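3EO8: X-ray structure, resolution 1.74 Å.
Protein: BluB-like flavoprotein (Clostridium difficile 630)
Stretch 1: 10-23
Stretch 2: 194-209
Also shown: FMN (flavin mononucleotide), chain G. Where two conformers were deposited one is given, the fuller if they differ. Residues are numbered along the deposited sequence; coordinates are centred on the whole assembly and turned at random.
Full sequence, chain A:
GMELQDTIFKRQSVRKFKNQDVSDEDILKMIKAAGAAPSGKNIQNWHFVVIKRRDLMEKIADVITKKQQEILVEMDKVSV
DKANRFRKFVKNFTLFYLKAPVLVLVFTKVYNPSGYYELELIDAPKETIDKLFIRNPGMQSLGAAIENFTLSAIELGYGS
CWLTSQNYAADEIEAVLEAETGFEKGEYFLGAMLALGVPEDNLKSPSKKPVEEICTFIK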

ATOM      1  N   LYS A  10      -2.079  16.632  -9.354  1.00 28.80           N
ATOM      2  CA  LYS A  10      -3.069  17.435  -8.635  1.00 29.57           C
ATOM      3  C   LYS A  10      -3.306  16.918  -7.220  1.00 28.41           C
ATOM      4  O   LYS A  10      -3.782  17.666  -6.360  1.00 28.09           O
ATOM      5  CB  LYS A  10      -4.382  17.452  -9.410  1.00 29.71           C
ATOM      6  CG  LYS A  10      -5.401  18.496  -8.969  1.00 32.76           C
ATOM      7  CD  LYS A  10      -6.547  18.561  -9.982  1.00 33.90           C
ATOM      8  CE  LYS A  10      -7.427  19.757  -9.766  1.00 39.12           C
ATOM      9  NZ  LYS A  10      -8.647  19.650 -10.619  1.00 41.86           N
ATOM     10  N   ARG A  11      -2.996  15.643  -6.977  1.00 27.33           N
ATOM     11  CA  ARG A  11      -3.269  15.037  -5.695  1.00 26.43           C
ATOM     12  C   ARG A  11      -2.490  15.691  -4.568  1.00 26.16           C
ATOM     13  O   ARG A  11      -1.244  15.786  -4.594  1.00 25.88           O
ATOM     14  CB  ARG A  11      -2.962  13.528  -5.695  1.00 26.31           C
ATOM     15  CG  ARG A  11      -3.462  12.780  -4.482  1.00 23.90           C
ATOM     16  CD  ARG A  11      -2.523  11.679  -4.042  1.00 25.04           C
ATOM     17  NE  ARG A  11      -1.187  12.180  -3.816  1.00 23.27           N
ATOM     18  CZ  ARG A  11      -0.831  12.910  -2.769  1.00 23.84           C
ATOM     19  NH1 ARG A  11      -1.703  13.187  -1.811  1.00 23.95           N
ATOM     20  NH2 ARG A  11       0.415  13.322  -2.671  1.00 23.71           N
ATOM     21  N   GLN A  12      -3.242  16.102  -3.559  1.00 25.41           N
ATOM     22  CA  GLN A  12      -2.684  16.583  -2.324  1.00 25.44           C
ATOM     23  C   GLN A  12      -3.460  15.971  -1.149  1.00 25.49           C
ATOM     24  O   GLN A  12      -4.571  15.473  -1.327  1.00 24.49           O
ATOM     25  CB  GLN A  12      -2.817  18.114  -2.282  1.00 25.03           C
ATOM     26  CG  GLN A  12      -1.978  18.861  -3.302  1.00 24.92           C
ATOM     27  CD  GLN A  12      -2.134  20.367  -3.144  1.00 26.43           C
ATOM     28  OE1 GLN A  12      -3.021  20.968  -3.768  1.00 28.92           O
ATOM     29  NE2 GLN A  12      -1.323  20.978  -2.271  1.00 25.74           N
ATOM     30  N   SER A  13      -2.907  16.037   0.063  1.00 25.05           N
ATOM     31  CA  SER A  13      -3.716  15.744   1.256  1.00 24.79           C
ATOM     32  C   SER A  13      -4.607  16.921   1.621  1.00 25.84           C
ATOM     33  O   SER A  13      -4.137  17.964   2.106  1.00 25.82           O
ATOM     34  CB  SER A  13      -2.833  15.374   2.436  1.00 25.14           C
ATOM     35  OG  SER A  13      -2.182  14.184   2.139  1.00 25.74           O
ATOM     36  N   VAL A  14      -5.904  16.733   1.388  1.00 25.43           N
ATOM     37  CA  VAL A  14      -6.897  17.781   1.540  1.00 25.15           C
ATOM     38  C   VAL A  14      -7.462  17.763   2.946  1.00 24.86           C
ATOM     39  O   VAL A  14      -8.094  16.789   3.353  1.00 24.92           O
ATOM     40  CB  VAL A  14      -8.013  17.613   0.515  1.00 25.47           C
ATOM     41  CG1 VAL A  14      -9.134  18.675   0.734  1.00 23.79           C
ATOM     42  CG2 VAL A  14      -7.378  17.679  -0.894  1.00 24.03           C
ATOM     43  N   ARG A  15      -7.219  18.847   3.679  1.00 24.79           N
ATOM     44  CA  ARG A  15      -7.645  18.928   5.084  1.00 25.33           C
ATOM     45  C   ARG A  15      -8.643  20.057   5.339  1.00 25.27           C
ATOM     46  O   ARG A  15      -9.093  20.255   6.458  1.00 25.49           O
ATOM     47  CB  ARG A  15      -6.426  19.029   6.011  1.00 25.84           C
ATOM     48  CG  ARG A  15      -5.426  17.916   5.803  1.00 24.99           C
ATOM     49  CD  ARG A  15      -4.363  17.843   6.893  1.00 25.70           C
ATOM     50  NE  ARG A  15      -3.430  16.745   6.614  1.00 26.11           N
ATOM     51  CZ  ARG A  15      -2.375  16.821   5.795  1.00 25.38           C
ATOM     52  NH1 ARG A  15      -2.087  17.927   5.134  1.00 25.86           N
ATOM     53  NH2 ARG A  15      -1.618  15.759   5.627  1.00 28.04           N
ATOM     54  N   LYS A  16      -9.031  20.773   4.291  1.00 25.31           N
ATOM     55  CA  LYS A  16     -10.055  21.779   4.411  1.00 25.53           C
ATOM     56  C   LYS A  16     -10.948  21.626   3.203  1.00 25.23           C
ATOM     57  O   LYS A  16     -10.449  21.383   2.104  1.00 24.23           O
ATOM     58  CB  LYS A  16      -9.466  23.194   4.465  1.00 26.27           C
ATOM     59  CG  LYS A  16      -8.770  23.518   5.781  1.00 26.87           C
ATOM     60  N   PHE A  17     -12.254  21.749   3.446  1.00 24.82           N
ATOM     61  CA  PHE A  17     -13.302  21.423   2.474  1.00 25.27           C
ATOM     62  C   PHE A  17     -14.347  22.510   2.322  1.00 25.82           C
ATOM     63  O   PHE A  17     -14.694  23.202   3.279  1.00 25.25           O
ATOM     64  CB  PHE A  17     -14.011  20.129   2.879  1.00 25.03           C
ATOM     65  CG  PHE A  17     -13.082  18.990   3.065  1.00 24.52           C
ATOM     66  CD1 PHE A  17     -12.424  18.809   4.271  1.00 25.39           C
ATOM     67  CD2 PHE A  17     -12.815  18.103   2.033  1.00 23.93           C
ATOM     68  CE1 PHE A  17     -11.528  17.757   4.449  1.00 25.27           C
ATOM     69  CE2 PHE A  17     -11.918  17.047   2.229  1.00 23.83           C
ATOM     70  CZ  PHE A  17     -11.278  16.878   3.429  1.00 26.02           C
ATOM     71  N   LYS A  18     -14.874  22.622   1.107  1.00 25.85           N
ATOM     72  CA  LYS A  18     -15.968  23.539   0.818  0.50 26.76           C
ATOM     73  C   LYS A  18     -17.269  22.945   1.337  1.00 27.25           C
ATOM     74  O   LYS A  18     -17.329  21.758   1.659  1.00 26.78           O
ATOM     75  CB  LYS A  18     -16.057  23.811  -0.681  0.50 26.72           C
ATOM     76  CG  LYS A  18     -14.841  24.542  -1.205  0.50 27.04           C
ATOM     77  CD  LYS A  18     -14.857  24.719  -2.705  0.50 27.04           C
ATOM     78  CE  LYS A  18     -13.691  25.603  -3.145  0.50 27.87           C
ATOM     79  NZ  LYS A  18     -13.472  25.585  -4.611  0.50 28.98           N
ATOM     80  N   ASN A  19     -18.296  23.781   1.448  1.00 28.26           N
ATOM     81  CA  ASN A  19     -19.580  23.341   1.937  1.00 29.19           C
ATOM     82  C   ASN A  19     -20.430  22.838   0.796  1.00 29.47           C
ATOM     83  O   ASN A  19     -21.322  23.557   0.313  1.00 29.85           O
ATOM     84  CB  ASN A  19     -20.301  24.485   2.627  1.00 29.94           C
ATOM     85  CG  ASN A  19     -21.579  24.034   3.297  1.00 32.83           C
ATOM     86  OD1 ASN A  19     -21.693  22.876   3.731  1.00 36.08           O
ATOM     87  ND2 ASN A  19     -22.552  24.932   3.371  1.00 37.86           N
ATOM     88  N   GLN A  20     -20.117  21.634   0.336  1.00 28.69           N
ATOM     89  CA  GLN A  20     -20.752  21.040  -0.828  1.00 28.92           C
ATOM     90  C   GLN A  20     -20.789  19.547  -0.600  1.00 28.96           C
ATOM     91  O   GLN A  20     -19.936  18.997   0.089  1.00 28.89           O
ATOM     92  CB  GLN A  20     -19.958  21.327  -2.092  1.00 28.72           C
ATOM     93  CG  GLN A  20     -19.967  22.777  -2.484  1.00 30.22           C
ATOM     94  CD  GLN A  20     -19.091  23.099  -3.690  1.00 29.90           C
ATOM     95  OE1 GLN A  20     -18.947  22.291  -4.626  1.00 30.95           O
ATOM     96  NE2 GLN A  20     -18.478  24.296  -3.658  1.00 32.72           N
ATOM     97  N   ASP A  21     -21.764  18.899  -1.212  1.00 29.19           N
ATOM     98  CA  ASP A  21     -21.989  17.484  -0.997  1.00 29.84           C
ATOM     99  C   ASP A  21     -21.196  16.633  -1.988  1.00 29.28           C
ATOM    100  O   ASP A  21     -20.708  17.135  -3.004  1.00 29.78           O
ATOM    101  CB  ASP A  21     -23.477  17.238  -1.111  1.00 30.44           C
ATOM    102  CG  ASP A  21     -24.283  18.074  -0.094  1.00 31.69           C
ATOM    103  N   VAL A  22     -21.032  15.357  -1.649  1.00 28.69           N
ATOM    104  CA  VAL A  22     -20.482  14.350  -2.550  1.00 27.84           C
ATOM    105  C   VAL A  22     -21.586  13.347  -2.853  1.00 28.02           C
ATOM    106  O   VAL A  22     -22.178  12.775  -1.925  1.00 26.91           O
ATOM    107  CB  VAL A  22     -19.304  13.616  -1.885  1.00 27.69           C
ATOM    108  CG1 VAL A  22     -18.590  12.762  -2.916  1.00 28.37           C
ATOM    109  CG2 VAL A  22     -18.363  14.642  -1.247  1.00 26.66           C
ATOM    110  N   SER A  23     -21.916  13.159  -4.135  1.00 28.04           N
ATOM    111  CA  SER A  23     -22.994  12.231  -4.475  1.00 27.68           C
ATOM    112  C   SER A  23     -22.609  10.778  -4.235  1.00 27.51           C
ATOM    113  O   SER A  23     -21.437  10.375  -4.416  1.00 25.99           O
ATOM    114  CB  SER A  23     -23.443  12.420  -5.920  1.00 28.46           C
ATOM    115  OG  SER A  23     -22.562  11.749  -6.796  1.00 28.85           O
ATOM    116  N   LEU A 194     -10.625   7.889   5.080  1.00 24.41           N
ATOM    117  CA  LEU A 194     -10.507   8.952   4.096  1.00 24.72           C
ATOM    118  C   LEU A 194     -11.478  10.071   4.458  1.00 25.07           C
ATOM    119  O   LEU A 194     -12.697   9.815   4.674  1.00 25.28           O
ATOM    120  CB  LEU A 194     -10.856   8.437   2.727  1.00 25.33           C
ATOM    121  CG  LEU A 194      -9.884   7.471   2.090  1.00 26.59           C
ATOM    122  CD1 LEU A 194     -10.585   6.621   0.997  1.00 25.74           C
ATOM    123  CD2 LEU A 194      -8.759   8.287   1.526  1.00 26.01           C
ATOM    124  N   ALA A 195     -10.954  11.295   4.543  1.00 25.26           N
ATOM    125  CA  ALA A 195     -11.803  12.492   4.636  1.00 25.08           C
ATOM    126  C   ALA A 195     -12.036  12.953   3.204  1.00 24.92           C
ATOM    127  O   ALA A 195     -11.073  13.211   2.477  1.00 25.38           O
ATOM    128  CB  ALA A 195     -11.121  13.625   5.459  1.00 24.92           C
ATOM    129  N   LEU A 196     -13.304  13.073   2.811  1.00 24.86           N
ATOM    130  CA  LEU A 196     -13.676  13.246   1.417  1.00 23.89           C
ATOM    131  C   LEU A 196     -14.663  14.381   1.227  1.00 23.79           C
ATOM    132  O   LEU A 196     -15.688  14.443   1.898  1.00 24.41           O
ATOM    133  CB  LEU A 196     -14.305  11.940   0.890  1.00 24.27           C
ATOM    134  CG  LEU A 196     -14.793  11.874  -0.561  1.00 24.31           C
ATOM    135  CD1 LEU A 196     -13.623  12.055  -1.590  1.00 24.78           C
ATOM    136  CD2 LEU A 196     -15.584  10.531  -0.788  1.00 24.21           C
ATOM    137  N   GLY A 197     -14.369  15.248   0.265  1.00 23.60           N
ATOM    138  CA  GLY A 197     -15.206  16.415  -0.030  1.00 24.20           C
ATOM    139  C   GLY A 197     -14.730  17.208  -1.228  1.00 24.59           C
ATOM    140  O   GLY A 197     -13.810  16.812  -1.936  1.00 24.14           O
ATOM    141  N   VAL A 198     -15.378  18.338  -1.474  1.00 24.70           N
ATOM    142  CA  VAL A 198     -14.893  19.261  -2.470  1.00 25.35           C
ATOM    143  C   VAL A 198     -13.842  20.088  -1.769  1.00 25.83           C
ATOM    144  O   VAL A 198     -14.130  20.714  -0.744  1.00 25.66           O
ATOM    145  CB  VAL A 198     -15.990  20.186  -2.993  1.00 25.12           C
ATOM    146  CG1 VAL A 198     -15.372  21.210  -3.934  1.00 26.40           C
ATOM    147  CG2 VAL A 198     -17.120  19.362  -3.676  1.00 24.74           C
ATOM    148  N   PRO A 199     -12.601  20.062  -2.282  1.00 26.81           N
ATOM    149  CA  PRO A 199     -11.492  20.714  -1.571  1.00 26.59           C
ATOM    150  C   PRO A 199     -11.567  22.230  -1.557  1.00 26.69           C
ATOM    151  O   PRO A 199     -12.020  22.830  -2.537  1.00 24.01           O
ATOM    152  CB  PRO A 199     -10.252  20.255  -2.363  1.00 27.11           C
ATOM    153  CG  PRO A 199     -10.757  19.935  -3.700  1.00 28.76           C
ATOM    154  CD  PRO A 199     -12.155  19.414  -3.526  1.00 27.17           C
ATOM    155  N   GLU A 200     -11.138  22.836  -0.454  1.00 26.80           N
ATOM    156  CA  GLU A 200     -10.845  24.269  -0.414  1.00 27.84           C
ATOM    157  C   GLU A 200      -9.714  24.626  -1.358  1.00 28.42           C
ATOM    158  O   GLU A 200      -8.906  23.784  -1.752  1.00 28.48           O
ATOM    159  CB  GLU A 200     -10.395  24.746   0.973  1.00 28.31           C
ATOM    160  CG  GLU A 200     -11.443  25.288   1.851  1.00 30.66           C
ATOM    161  CD  GLU A 200     -12.326  26.367   1.218  1.00 31.71           C
ATOM    162  OE1 GLU A 200     -11.958  26.989   0.195  1.00 33.00           O
ATOM    163  OE2 GLU A 200     -13.407  26.591   1.793  1.00 37.03           O
ATOM    164  N   ASP A 201      -9.655  25.904  -1.685  1.00 29.53           N
ATOM    165  CA  ASP A 201      -8.564  26.444  -2.455  1.00 30.37           C
ATOM    166  C   ASP A 201      -7.286  26.639  -1.607  1.00 31.00           C
ATOM    167  O   ASP A 201      -7.322  26.547  -0.372  1.00 31.13           O
ATOM    168  CB  ASP A 201      -9.030  27.747  -3.149  1.00 30.86           C
ATOM    169  CG  ASP A 201     -10.121  27.471  -4.212  1.00 31.86           C
ATOM    170  OD1 ASP A 201      -9.810  26.728  -5.159  1.00 35.49           O
ATOM    171  OD2 ASP A 201     -11.275  27.953  -4.086  1.00 32.54           O
ATOM    172  N   ASN A 202      -6.177  26.846  -2.310  1.00 32.09           N
ATOM    173  CA  ASN A 202      -4.887  27.212  -1.735  1.00 32.77           C
ATOM    174  C   ASN A 202      -4.362  26.163  -0.790  1.00 32.69           C
ATOM    175  O   ASN A 202      -3.936  26.477   0.331  1.00 33.72           O
ATOM    176  CB  ASN A 202      -4.991  28.558  -1.044  1.00 33.12           C
ATOM    177  CG  ASN A 202      -5.440  29.641  -2.004  1.00 35.68           C
ATOM    178  OD1 ASN A 202      -4.864  29.778  -3.086  1.00 39.69           O
ATOM    179  ND2 ASN A 202      -6.494  30.379  -1.643  1.00 38.50           N
ATOM    180  N   LEU A 203      -4.410  24.910  -1.230  1.00 31.70           N
ATOM    181  CA  LEU A 203      -3.905  23.825  -0.384  1.00 31.15           C
ATOM    182  C   LEU A 203      -2.406  23.675  -0.550  1.00 30.15           C
ATOM    183  O   LEU A 203      -1.874  23.861  -1.639  1.00 29.76           O
ATOM    184  CB  LEU A 203      -4.638  22.516  -0.675  1.00 31.76           C
ATOM    185  CG  LEU A 203      -6.143  22.615  -0.336  1.00 33.31           C
ATOM    186  CD1 LEU A 203      -6.776  21.276  -0.130  1.00 36.37           C
ATOM    187  CD2 LEU A 203      -6.392  23.459   0.905  1.00 34.26           C
ATOM    188  N   LYS A 204      -1.745  23.340   0.553  1.00 29.26           N
ATOM    189  CA  LYS A 204      -0.298  23.239   0.607  1.00 29.49           C
ATOM    190  C   LYS A 204       0.144  21.810   0.907  1.00 27.83           C
ATOM    191  O   LYS A 204      -0.475  21.097   1.697  1.00 27.14           O
ATOM    192  CB  LYS A 204       0.255  24.174   1.691  1.00 30.66           C
ATOM    193  CG  LYS A 204      -0.106  25.636   1.506  1.00 32.81           C
ATOM    194  CD  LYS A 204       0.203  26.151   0.093  1.00 35.48           C
ATOM    195  CE  LYS A 204      -0.249  27.591  -0.083  1.00 36.70           C
ATOM    196  NZ  LYS A 204      -0.474  27.925  -1.526  1.00 39.24           N
ATOM    197  N   SER A 205       1.215  21.405   0.232  1.00 26.56           N
ATOM    198  CA  SER A 205       1.864  20.115   0.455  1.00 26.08           C
ATOM    199  C   SER A 205       3.330  20.361   0.739  1.00 24.89           C
ATOM    200  O   SER A 205       3.893  21.332   0.262  1.00 24.08           O
ATOM    201  CB  SER A 205       1.753  19.249  -0.781  1.00 26.30           C
ATOM    202  OG  SER A 205       0.402  18.933  -1.025  1.00 28.37           O
ATOM    203  N   PRO A 206       3.954  19.481   1.526  1.00 24.91           N
ATOM    204  CA  PRO A 206       5.354  19.645   1.840  1.00 24.15           C
ATOM    205  C   PRO A 206       6.288  19.389   0.665  1.00 23.43           C
ATOM    206  O   PRO A 206       5.875  18.772  -0.336  1.00 23.45           O
ATOM    207  CB  PRO A 206       5.598  18.600   2.932  1.00 23.07           C
ATOM    208  CG  PRO A 206       4.566  17.570   2.720  1.00 25.15           C
ATOM    209  CD  PRO A 206       3.370  18.289   2.168  1.00 25.44           C
ATOM    210  N   SER A 207       7.539  19.836   0.828  1.00 23.19           N
ATOM    211  CA  SER A 207       8.591  19.578  -0.140  0.50 23.05           C
ATOM    212  C   SER A 207       8.802  18.070  -0.279  1.00 22.58           C
ATOM    213  O   SER A 207       8.705  17.297   0.714  1.00 23.08           O
ATOM    214  CB  SER A 207       9.920  20.263   0.244  0.50 23.06           C
ATOM    215  OG  SER A 207       9.738  21.621   0.655  0.50 24.49           O
ATOM    216  N   LYS A 208       9.130  17.655  -1.495  1.00 22.35           N
ATOM    217  CA  LYS A 208       9.374  16.271  -1.781  1.00 22.67           C
ATOM    218  C   LYS A 208      10.833  16.033  -2.144  1.00 23.24           C
ATOM    219  O   LYS A 208      11.551  16.938  -2.579  1.00 21.83           O
ATOM    220  CB  LYS A 208       8.456  15.837  -2.924  1.00 23.51           C
ATOM    221  CG  LYS A 208       6.933  15.960  -2.635  1.00 23.37           C
ATOM    222  CD  LYS A 208       6.520  15.313  -1.335  1.00 23.02           C
ATOM    223  CE  LYS A 208       5.039  15.598  -0.992  1.00 21.78           C
ATOM    224  NZ  LYS A 208       4.072  15.012  -1.970  1.00 21.75           N
ATOM    225  N   LYS A 209      11.270  14.791  -1.965  1.00 23.90           N
ATOM    226  CA  LYS A 209      12.585  14.379  -2.413  1.00 24.28           C
ATOM    227  C   LYS A 209      12.709  14.587  -3.920  1.00 24.69           C
ATOM    228  O   LYS A 209      11.722  14.388  -4.658  1.00 24.94           O
ATOM    229  CB  LYS A 209      12.830  12.909  -2.088  1.00 23.95           C
ATOM    230  CG  LYS A 209      12.907  12.564  -0.602  1.00 25.59           C
ATOM    231  CD  LYS A 209      12.784  11.071  -0.354  1.00 25.52           C
ATOM    232  CE  LYS A 209      12.962  10.690   1.122  1.00 26.09           C
ATOM    233  NZ  LYS A 209      12.929   9.227   1.344  1.00 24.88           N
TER
HETATM  234  N1  FMN G 500      -2.370  12.909   6.765  1.00 25.47           N
HETATM  235  C2  FMN G 500      -2.979  13.341   7.919  1.00 27.29           C
HETATM  236  O2  FMN G 500      -3.228  14.537   8.126  1.00 26.92           O
HETATM  237  N3  FMN G 500      -3.341  12.431   8.874  1.00 25.11           N
HETATM  238  C4  FMN G 500      -3.073  11.099   8.759  1.00 26.88           C
HETATM  239  O4  FMN G 500      -3.447  10.314   9.659  1.00 26.19           O
HETATM  240  C4A FMN G 500      -2.459  10.652   7.596  1.00 27.66           C
HETATM  241  N5  FMN G 500      -2.207   9.305   7.425  1.00 26.95           N
HETATM  242  C5A FMN G 500      -1.633   8.848   6.258  1.00 25.67           C
HETATM  243  C6  FMN G 500      -1.431   7.487   6.114  1.00 26.29           C
HETATM  244  C7  FMN G 500      -0.867   7.005   4.945  1.00 26.54           C
HETATM  245  C7M FMN G 500      -1.036   5.546   4.672  1.00 24.95           C
HETATM  246  C8  FMN G 500      -0.537   7.894   3.915  1.00 26.78           C
HETATM  247  C8M FMN G 500      -0.309   7.363   2.527  1.00 26.89           C
HETATM  248  C9  FMN G 500      -0.753   9.253   4.071  1.00 26.21           C
HETATM  249  C9A FMN G 500      -1.311   9.747   5.240  1.00 25.70           C
HETATM  250  N10 FMN G 500      -1.512  11.112   5.443  1.00 26.16           N
HETATM  251  C10 FMN G 500      -2.136  11.556   6.592  1.00 26.98           C
HETATM  252  C1' FMN G 500      -1.096  12.140   4.424  1.00 24.81           C
HETATM  253  C2' FMN G 500       0.398  12.458   4.468  1.00 24.46           C
HETATM  254  O2' FMN G 500       0.694  13.287   5.586  1.00 25.16           O
HETATM  255  C3' FMN G 500       0.778  13.179   3.182  1.00 24.53           C
HETATM  256  O3' FMN G 500       0.542  12.303   2.086  1.00 24.73           O
HETATM  257  C4' FMN G 500       2.206  13.713   3.124  1.00 23.26           C
HETATM  258  O4' FMN G 500       2.438  14.678   4.135  1.00 23.43           O
HETATM  259  C5' FMN G 500       2.439  14.346   1.745  1.00 25.31           C
HETATM  260  O5' FMN G 500       1.552  15.438   1.586  1.00 23.81           O
HETATM  261  P   FMN G 500       0.644  15.516   0.246  1.00 23.62           P
HETATM  262  O1P FMN G 500      -0.192  16.761   0.294  1.00 24.57           O
HETATM  263  O2P FMN G 500      -0.231  14.273   0.290  1.00 26.02           O
HETATM  264  O3P FMN G 500       1.488  15.461  -1.019  1.00 24.47           O
HETATM  265  O   HOH W   1       1.025  16.727  -3.314  1.00 15.45           O
HETATM  266  O   HOH W   2      -3.241  20.389   1.718  1.00 21.59           O
HETATM  267  O   HOH W   3      -0.348  18.258   2.499  1.00 12.95           O
HETATM  268  O   HOH W   4     -12.976  25.681   4.435  1.00 30.01           O
HETATM  269  O   HOH W   5     -17.275  19.376   0.332  1.00 15.35           O
HETATM  270  O   HOH W   6     -12.366  23.024  -5.017  1.00 26.82           O

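Two like charges lie side by side in this contact: Arg11 NH2 and Lys208 NZ, one from each stretch, are 4.1 Å apart, and the FMN phosphate makes that closeness tolerable. Both cations donate to the same phosphate oxygen, with Arg11 NH2 2.9 Å and Lys208 NZ 2.8 Å from FMN O3P, so the negative group offsets their repulsion. Arg11 NH1 adds a hydrogen bond of 2.8 Å to FMN O2P, which lies at the edge of the guanidinium, near its plane. The remaining phosphate oxygen is also shared between the stretches: Ser13 N donates to FMN O1P at 2.8 Å, almost linearly, and Ser205 OG donates to FMN O1P at 2.6 Å. Ser13 OG donates to FMN O2P at 2.7 Å. Farther along the cofactor, Arg15 turns its side chain to the flavin, where its NE reaches FMN O2 at 2.7 Å and its NH2 reaches FMN N1 at 3.2 Å.

Next to the phosphate, Gln12 ties the two stretches directly. Its CA-to-CB bond points toward stretch 2, and the amide nitrogen spends both protons there: Gln12 NE2 donates to Leu203 O at 3.0 Å (172°) and to Ser205 OG at 3.0 Å (161°). Ser205 OG thus accepts from Gln12 while donating to the phosphate, a relay from protein to cofactor. Two waters extend the links: water 2 joins the two backbones, donating to Ser13 O (2.6 Å) and Lys204 O (2.9 Å), and water 3 joins Lys204 O to the Arg15 side chain and the phosphate, donating to Lys204 O (3.0 Å) and FMN O1P (2.7 Å) and accepting from Arg15 NH1 (3.2 Å).

Away from the cofactor the backbones meet in a single beta bridge, Phe17 with Pro199, their CA atoms 4.5 Å apart. The two hydrogen bonds run between residues flanking the bridged pair, so proline's lack of an amide proton costs nothing: Lys18 N donates to Val198 O at 2.8 Å, and Glu200 N to Lys16 O at 3.0 Å. Between them Phe17 CA approaches Val198 O at 3.4 Å in a CA-H...O contact.

Apolar packing flanks this bridge. Val14 CG1 touches both Pro199 CB (3.7 Å) and Leu203 CD1 (3.6 Å). The Phe17 CA-to-CB bond points away overall, yet the ring comes back to stretch 2, placing CZ 3.8 Å from Ala195 CB and CD2 3.6 Å from Gly197 CA. Glycine matters here, since an ideal CB on Gly197 would fall 2.7 Å from Phe17 CD2, a clash. Val22 CG2 also lies over this residue, 3.8 Å from Gly197 CA.

At the outer edge Lys18, with chi1 m and the other three chi angles t, reaches Asp201 in a salt bridge; Lys18 NZ to Asp201 OD2 is 3.3 Å, and the hydrogen bond within it is weak. Lys18 CD packs 3.8 Å from Val198 CG1 on the way. Water 6 makes a separate link, accepting from Lys18 NZ (2.8 Å) and donating to Pro199 O (2.5 Å). In all, the contact buries 979 Å², summed over both stretches.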